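Local coordinates for protein putative monooxygenase (Fusobacterium nucleatum subsp. nucleatum, PDB 3MCS) that probably acts as a monooxygenase of the antibiotic biosynthesis monooxygenase family, with two ferredoxin-like repeats in one chain, at residues 25-30 with 44-49. Numbering follows the deposited sequence.
Sequences SATEDY and LFAATD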
loop_
_atom_site.group_PDB
_atom_site.type_symbol
_atom_site.label_atom_id
_atom_site.label_comp_id
_atom_site.label_asym_id
_atom_site.label_seq_id
_atom_site.Cartn_x
_atom_site.Cartn_y
_atom_site.Cartn_z
ATOM N N SER A 25 5.519 -8.279 16.859
ATOM C CA SER A 25 6.707 -9.120 16.814
ATOM C C SER A 25 6.780 -9.995 15.569
ATOM O O SER A 25 7.825 -10.047 14.897
ATOM C CB SER A 25 6.738 -10.040 18.047
ATOM O OG SER A 25 7.774 -9.690 18.922
ATOM N N ALA A 26 5.675 -10.696 15.294
ATOM C CA ALA A 26 5.579 -11.594 14.156
ATOM C C ALA A 26 5.613 -10.829 12.834
ATOM O O ALA A 26 6.197 -11.314 11.862
ATOM C CB ALA A 26 4.334 -12.436 14.254
ATOM N N THR A 27 5.004 -9.646 12.776
ATOM C CA THR A 27 5.038 -8.866 11.534
ATOM C C THR A 27 6.441 -8.290 11.332
ATOM O O THR A 27 6.942 -8.266 10.210
ATOM C CB THR A 27 4.012 -7.757 11.513
ATOM O OG1 THR A 27 2.741 -8.311 11.804
ATOM C CG2 THR A 27 3.954 -7.113 10.145
ATOM N N GLU A 28 7.091 -7.848 12.409
ATOM C CA GLU A 28 8.460 -7.347 12.294
ATOM C C GLU A 28 9.388 -8.443 11.745
ATOM O O GLU A 28 10.126 -8.207 10.781
ATOM C CB GLU A 28 8.996 -6.824 13.634
ATOM C CG GLU A 28 8.458 -5.453 14.047
ATOM C CD GLU A 28 8.926 -4.989 15.439
ATOM O OE1 GLU A 28 9.747 -5.682 16.094
ATOM O OE2 GLU A 28 8.443 -3.916 15.873
ATOM N N ASP A 29 9.350 -9.628 12.361
ATOM C CA ASP A 29 10.162 -10.744 11.899
ATOM C C ASP A 29 9.888 -11.040 10.423
ATOM O O ASP A 29 10.808 -11.234 9.643
ATOM C CB ASP A 29 9.886 -12.026 12.702
ATOM C CG ASP A 29 10.285 -11.921 14.173
ATOM O OD1 ASP A 29 10.785 -10.847 14.573
ATOM O OD2 ASP A 29 10.070 -12.928 14.912
ATOM N N TYR A 30 8.619 -11.059 10.040
ATOM C CA TYR A 30 8.250 -11.421 8.669
ATOM C C TYR A 30 8.825 -10.452 7.670
ATOM O O TYR A 30 9.419 -10.862 6.660
ATOM C CB TYR A 30 6.725 -11.506 8.568
ATOM C CG TYR A 30 6.140 -11.679 7.192
ATOM C CD1 TYR A 30 6.348 -12.825 6.472
ATOM C CD2 TYR A 30 5.300 -10.719 6.655
ATOM C CE1 TYR A 30 5.791 -12.988 5.218
ATOM C CE2 TYR A 30 4.722 -10.880 5.413
ATOM C CZ TYR A 30 4.977 -12.016 4.694
ATOM O OH TYR A 30 4.411 -12.206 3.450
ATOM N N LEU A 44 8.158 -4.405 1.322
ATOM C CA LEU A 44 7.074 -4.831 2.222
ATOM C C LEU A 44 6.795 -3.690 3.190
ATOM O O LEU A 44 7.720 -3.060 3.676
ATOM C CB LEU A 44 7.374 -6.154 2.955
ATOM C CG LEU A 44 6.995 -7.369 2.107
ATOM C CD1 LEU A 44 8.046 -7.625 1.096
ATOM C CD2 LEU A 44 6.815 -8.596 2.966
ATOM N N PHE A 45 5.519 -3.424 3.437
ATOM C CA PHE A 45 5.127 -2.306 4.269
ATOM C C PHE A 45 4.044 -2.713 5.247
ATOM O O PHE A 45 2.929 -2.931 4.851
ATOM C CB PHE A 45 4.619 -1.210 3.347
ATOM C CG PHE A 45 5.557 -0.903 2.208
ATOM C CD1 PHE A 45 5.548 -1.669 1.064
ATOM C CD2 PHE A 45 6.443 0.158 2.286
ATOM C CE1 PHE A 45 6.413 -1.403 0.007
ATOM C CE2 PHE A 45 7.306 0.440 1.232
ATOM C CZ PHE A 45 7.290 -0.348 0.093
ATOM N N ALA A 46 4.379 -2.852 6.517
ATOM C CA ALA A 46 3.395 -3.205 7.540
ATOM C C ALA A 46 2.956 -1.955 8.285
ATOM O O ALA A 46 3.792 -1.200 8.765
ATOM C CB ALA A 46 3.984 -4.204 8.511
ATOM N N ALA A 47 1.648 -1.745 8.365
ATOM C CA ALA A 47 1.055 -0.614 9.065
ATOM C C ALA A 47 -0.156 -1.092 9.856
ATOM O O ALA A 47 -0.560 -2.242 9.732
ATOM C CB ALA A 47 0.635 0.454 8.078
ATOM N N THR A 48 -0.752 -0.208 10.647
ATOM C CA THR A 48 -1.892 -0.561 11.474
ATOM C C THR A 48 -2.915 0.567 11.494
ATOM O O THR A 48 -2.543 1.735 11.499
ATOM C CB THR A 48 -1.465 -0.821 12.957
ATOM O OG1 THR A 48 -0.384 -1.746 13.025
ATOM C CG2 THR A 48 -2.590 -1.371 13.752
ATOM N N ASP A 49 -4.195 0.195 11.521
ATOM C CA ASP A 49 -5.312 1.118 11.701
ATOM C C ASP A 49 -5.913 0.742 13.054
ATOM O O ASP A 49 -6.423 -0.349 13.218
ATOM C CB ASP A 49 -6.329 0.962 10.575
ATOM C CG ASP A 49 -7.455 1.978 10.630
ATOM O OD1 ASP A 49 -7.476 2.844 11.527
ATOM O OD2 ASP A 49 -8.339 1.911 9.753
#
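Thr27 meets Ala46 methyl to methyl, CG2 of the threonine lying 3.3 Å from CB of the alanine, where helix 20-37 packs on one face of strand 41-49. The setting is the first of two ferredoxin-like alpha+beta repeats joined in one chain, a member of the dimeric alpha+beta barrel superfamily, whose curled antiparallel sheet carries its helices on the outside. The two CA atoms of Thr27 and Ala46 are 7.1 Å apart, consistent with the small side chain of Ala46. In Thr27, CG2 stands anti to the backbone N (chi1 -53°, measured to OG1), which presents the methyl to the strand and leaves OG1 beside its own backbone N, hydrogen-bonded to the carbonyl O of Tyr23 one turn earlier. One turn further along, the ring end of Tyr30 makes an apolar contact with Leu44. Its CA–CB bond does not aim at the strand, but with CG anti to the backbone N (chi1 172°) the ring runs on toward the leucine, and the two side chains cross at about a right angle. Phe80 of helix 75-87 stacks on the same ring, while OH of the buried Tyr30 is hydrogen-bonded to Glu60 OE2 and His71 NE2. On the strand side, a single methyl of Leu44 makes the contact: CD2 approaches the ring obliquely, 3.9 Å from CE2 of Tyr30.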